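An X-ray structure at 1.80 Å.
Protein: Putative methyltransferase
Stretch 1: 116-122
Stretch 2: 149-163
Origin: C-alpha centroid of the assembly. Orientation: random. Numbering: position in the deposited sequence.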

# COMPACT_ATOMS: atom_id res chain seq x y z
N SER A 116 -13.88 15.65 -12.45
CA SER A 116 -14.16 17.09 -12.50
C SER A 116 -14.98 17.57 -11.32
O SER A 116 -14.94 18.75 -10.97
CB SER A 116 -14.87 17.47 -13.81
OG SER A 116 -16.03 16.66 -14.01
N GLN A 117 -15.77 16.67 -10.73
CA GLN A 117 -16.63 17.02 -9.61
C GLN A 117 -16.51 15.96 -8.52
O GLN A 117 -16.45 14.77 -8.82
CB GLN A 117 -18.09 17.13 -10.06
CG GLN A 117 -18.34 18.02 -11.26
CD GLN A 117 -19.77 17.91 -11.74
OE1 GLN A 117 -20.07 17.23 -12.73
NE2 GLN A 117 -20.68 18.55 -11.02
N GLY A 118 -16.47 16.40 -7.26
CA GLY A 118 -16.38 15.46 -6.15
C GLY A 118 -17.07 15.92 -4.88
O GLY A 118 -17.21 17.13 -4.62
N ILE A 119 -17.53 14.95 -4.11
CA ILE A 119 -18.02 15.19 -2.75
C ILE A 119 -17.12 14.41 -1.80
O ILE A 119 -16.91 13.22 -1.96
CB ILE A 119 -19.51 14.72 -2.58
CG1 ILE A 119 -20.42 15.46 -3.57
CG2 ILE A 119 -19.97 14.89 -1.12
CD1 ILE A 119 -21.93 15.05 -3.52
N TYR A 120 -16.60 15.12 -0.81
CA TYR A 120 -15.74 14.54 0.21
C TYR A 120 -16.59 14.58 1.46
O TYR A 120 -17.25 15.59 1.73
CB TYR A 120 -14.51 15.45 0.35
CG TYR A 120 -13.77 15.39 1.68
CD1 TYR A 120 -12.51 14.82 1.75
CD2 TYR A 120 -14.30 15.96 2.84
CE1 TYR A 120 -11.79 14.78 2.96
CE2 TYR A 120 -13.59 15.93 4.06
CZ TYR A 120 -12.32 15.32 4.09
OH TYR A 120 -11.60 15.29 5.27
N ILE A 121 -16.60 13.48 2.21
CA ILE A 121 -17.39 13.37 3.44
C ILE A 121 -16.50 12.83 4.54
O ILE A 121 -15.82 11.81 4.36
CB ILE A 121 -18.63 12.41 3.26
CG1 ILE A 121 -19.49 12.88 2.08
CG2 ILE A 121 -19.43 12.36 4.57
CD1 ILE A 121 -20.75 12.03 1.75
N GLU A 122 -16.45 13.51 5.68
CA GLU A 122 -15.61 13.08 6.80
C GLU A 122 -16.34 13.24 8.11
O GLU A 122 -16.85 14.33 8.42
CB GLU A 122 -14.32 13.91 6.80
CG GLU A 122 -13.54 13.93 8.12
CD GLU A 122 -13.03 12.54 8.54
OE1 GLU A 122 -12.55 11.75 7.68
OE2 GLU A 122 -13.13 12.21 9.73
N THR A 149 -19.07 17.65 6.48
CA THR A 149 -18.79 17.05 7.78
C THR A 149 -19.93 16.12 8.16
O THR A 149 -21.10 16.47 8.02
CB THR A 149 -18.67 18.14 8.86
OG1 THR A 149 -17.57 18.99 8.54
CG2 THR A 149 -18.48 17.52 10.30
N GLY A 150 -19.57 14.93 8.66
CA GLY A 150 -20.55 14.02 9.27
C GLY A 150 -20.46 12.61 8.73
O GLY A 150 -19.59 12.31 7.94
N ASP A 151 -21.37 11.75 9.16
CA ASP A 151 -21.38 10.38 8.64
C ASP A 151 -22.13 10.36 7.31
O ASP A 151 -23.22 10.94 7.21
CB ASP A 151 -22.01 9.42 9.65
CG ASP A 151 -21.77 7.95 9.30
OD1 ASP A 151 -20.84 7.34 9.89
OD2 ASP A 151 -22.47 7.42 8.40
N PHE A 152 -21.56 9.69 6.31
CA PHE A 152 -22.21 9.60 4.98
C PHE A 152 -23.65 9.06 5.03
O PHE A 152 -24.44 9.29 4.11
CB PHE A 152 -21.36 8.76 4.02
CG PHE A 152 -21.50 7.27 4.21
CD1 PHE A 152 -22.45 6.55 3.48
CD2 PHE A 152 -20.72 6.60 5.14
CE1 PHE A 152 -22.62 5.16 3.66
CE2 PHE A 152 -20.88 5.20 5.33
CZ PHE A 152 -21.82 4.50 4.59
N LYS A 153 -23.98 8.34 6.09
CA LYS A 153 -25.33 7.77 6.19
C LYS A 153 -26.35 8.86 6.47
O LYS A 153 -27.55 8.62 6.42
CB LYS A 153 -25.41 6.67 7.24
CG LYS A 153 -24.70 5.37 6.82
CD LYS A 153 -24.91 4.23 7.82
CE LYS A 153 -24.43 4.59 9.23
NZ LYS A 153 -22.97 4.89 9.27
N GLU A 154 -25.86 10.07 6.74
CA GLU A 154 -26.75 11.20 6.90
C GLU A 154 -26.90 11.96 5.58
O GLU A 154 -27.75 12.84 5.47
CB GLU A 154 -26.29 12.11 8.05
CG GLU A 154 -26.51 11.52 9.46
CD GLU A 154 -27.98 11.19 9.77
OE1 GLU A 154 -28.87 12.04 9.54
OE2 GLU A 154 -28.24 10.07 10.25
N TYR A 155 -26.12 11.59 4.56
CA TYR A 155 -26.15 12.27 3.27
C TYR A 155 -26.57 11.38 2.08
O TYR A 155 -26.26 11.68 0.91
CB TYR A 155 -24.78 12.88 2.98
CG TYR A 155 -24.35 13.98 3.93
CD1 TYR A 155 -24.96 15.23 3.91
CD2 TYR A 155 -23.30 13.76 4.83
CE1 TYR A 155 -24.54 16.25 4.77
CE2 TYR A 155 -22.87 14.77 5.69
CZ TYR A 155 -23.49 16.01 5.66
OH TYR A 155 -23.05 16.99 6.52
N LEU A 156 -27.26 10.29 2.37
CA LEU A 156 -27.60 9.32 1.31
C LEU A 156 -28.47 9.91 0.19
O LEU A 156 -28.18 9.66 -0.99
CB LEU A 156 -28.18 8.02 1.89
CG LEU A 156 -27.22 7.19 2.76
CD1 LEU A 156 -27.96 6.14 3.58
CD2 LEU A 156 -26.10 6.54 1.95
N PRO A 157 -29.52 10.71 0.53
CA PRO A 157 -30.25 11.36 -0.57
C PRO A 157 -29.38 12.25 -1.48
O PRO A 157 -29.53 12.17 -2.70
CB PRO A 157 -31.32 12.22 0.17
CG PRO A 157 -31.56 11.47 1.44
CD PRO A 157 -30.15 10.99 1.84
N LEU A 158 -28.48 13.05 -0.91
CA LEU A 158 -27.57 13.88 -1.71
C LEU A 158 -26.65 13.03 -2.59
O LEU A 158 -26.44 13.33 -3.78
CB LEU A 158 -26.73 14.81 -0.83
CG LEU A 158 -25.69 15.71 -1.50
CD1 LEU A 158 -26.31 17.03 -2.01
CD2 LEU A 158 -24.61 16.02 -0.52
N ILE A 159 -26.09 11.99 -2.01
CA ILE A 159 -25.23 11.07 -2.79
C ILE A 159 -26.01 10.42 -3.97
O ILE A 159 -25.52 10.38 -5.10
CB ILE A 159 -24.60 9.99 -1.91
CG1 ILE A 159 -23.68 10.61 -0.86
CG2 ILE A 159 -23.81 8.99 -2.78
CD1 ILE A 159 -23.36 9.68 0.30
N LYS A 160 -27.21 9.92 -3.70
CA LYS A 160 -28.04 9.27 -4.73
C LYS A 160 -28.45 10.22 -5.85
O LYS A 160 -28.42 9.84 -7.02
CB LYS A 160 -29.28 8.60 -4.12
CG LYS A 160 -28.90 7.48 -3.17
CD LYS A 160 -30.12 6.89 -2.48
CE LYS A 160 -29.66 5.92 -1.41
NZ LYS A 160 -30.81 5.21 -0.80
N THR A 161 -28.80 11.45 -5.48
CA THR A 161 -29.11 12.50 -6.46
C THR A 161 -27.91 12.86 -7.33
O THR A 161 -28.04 13.01 -8.55
CB THR A 161 -29.68 13.75 -5.75
OG1 THR A 161 -30.86 13.37 -5.04
CG2 THR A 161 -30.01 14.86 -6.76
N PHE A 162 -26.73 12.96 -6.69
CA PHE A 162 -25.49 13.24 -7.39
C PHE A 162 -25.21 12.19 -8.46
O PHE A 162 -24.73 12.52 -9.55
CB PHE A 162 -24.32 13.30 -6.40
CG PHE A 162 -23.03 13.84 -6.97
CD1 PHE A 162 -23.02 15.02 -7.72
CD2 PHE A 162 -21.83 13.19 -6.72
CE1 PHE A 162 -21.81 15.53 -8.23
CE2 PHE A 162 -20.62 13.69 -7.21
CZ PHE A 162 -20.61 14.86 -7.98
N HIS A 163 -25.54 10.94 -8.14
CA HIS A 163 -25.31 9.79 -9.02
C HIS A 163 -23.87 9.75 -9.54
O HIS A 163 -23.65 9.86 -10.75
CB HIS A 163 -26.32 9.76 -10.18
CG HIS A 163 -26.52 8.40 -10.77
ND1 HIS A 163 -25.49 7.69 -11.36
CD2 HIS A 163 -27.62 7.62 -10.86
CE1 HIS A 163 -25.95 6.53 -11.78
NE2 HIS A 163 -27.24 6.46 -11.49

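Two isoleucines, set two residues apart on one strand, do most of the work in this contact. Ile-119 and Ile-121 lie on the same side of strand 117-122, and both take the m,t rotamer, which carries each CD1 well out from the backbone. Helix 156-162 runs back across them, nearly antiparallel to the strand at 163° between the N-to-C directions, with the axes 10.8 Å apart at closest approach. That spacing leaves room for one layer of interlocking side chains, and the backbones draw near where Ile-119 CA lies 8.3 Å from Ile-159 CA.

Ile-119 points toward the helix and meets residues one turn apart. Ile-119 CD1 lies 3.7 Å from Phe-162 CD2 and 4.1 Å from Leu-158 CD2. The phenylalanine contact is more than casual packing: the methyl carbon Ile-119 CD1 sits over one face of the Phe-162 ring, 24° off the normal, in a CH-pi arrangement that sets weakly polarised C-H bonds against the electron-rich face. The edge of the same ring serves another neighbour, since Gln-117 CB approaches Phe-162 CZ at 4.0 Å near the ring plane. Here the glutamine contributes its aliphatic base to a hydrophobic border. Between the contact residues of the strand, Gly-118 has no side chain and the CA-to-CB bond of Tyr-120 points away from the helix; the usual strand alternation thus reserves one side for the contact.

Ile-121 begins sideways, but its end swings in. Ile-121 CD1 touches Ile-159 CD1 at 3.8 Å and Phe-152 CB at 4.0 Å, so one methyl spans the helix and the 3-10 segment that precedes it. Ile-121 CG2 packs 4.1 Å from Tyr-155 CD2 and reaches the backbone too, 3.4 Å from Gly-150 O. A branched side chain can thus fill the corner between the helix and the chain leading into it.

That lead-in is braced internally. Tyr-155, at the N-cap position, packs its ring against Ile-121 while Tyr-155 OH donates a short 2.5 Å hydrogen bond to Thr-149 O, tying the helix start back to the end of the sheet pairing. Nearby, Asp-151 OD2 accepts from Lys-153 N at 2.9 Å and forms a salt bridge with Lys-153 NZ at 2.7 Å, bracing the turn with side chains that stay clear of the strand.

At the polar edge the backbones take over. Glu-122 and Thr-149 form a parallel bridge, CA to CA 5.2 Å, with both side chains on the same face. The one hydrogen bond between the stretches runs from Gly-150 N to Glu-122 O, 2.8 Å and almost straight at 173°; the same carbonyl oxygen, Glu-122 O, also receives a CA-H contact from Thr-149 CA at 3.4 Å. Gly-150 adopts phi 130°, psi -176°, where a CB would jam against the preceding carbonyl oxygen and be crowded by Tyr-155 CE2. The rule is economical: apolar side chains fill the gap between helix and strand, while a single backbone hydrogen bond joins the chains at one end, where Glu-122 and Thr-149 pair.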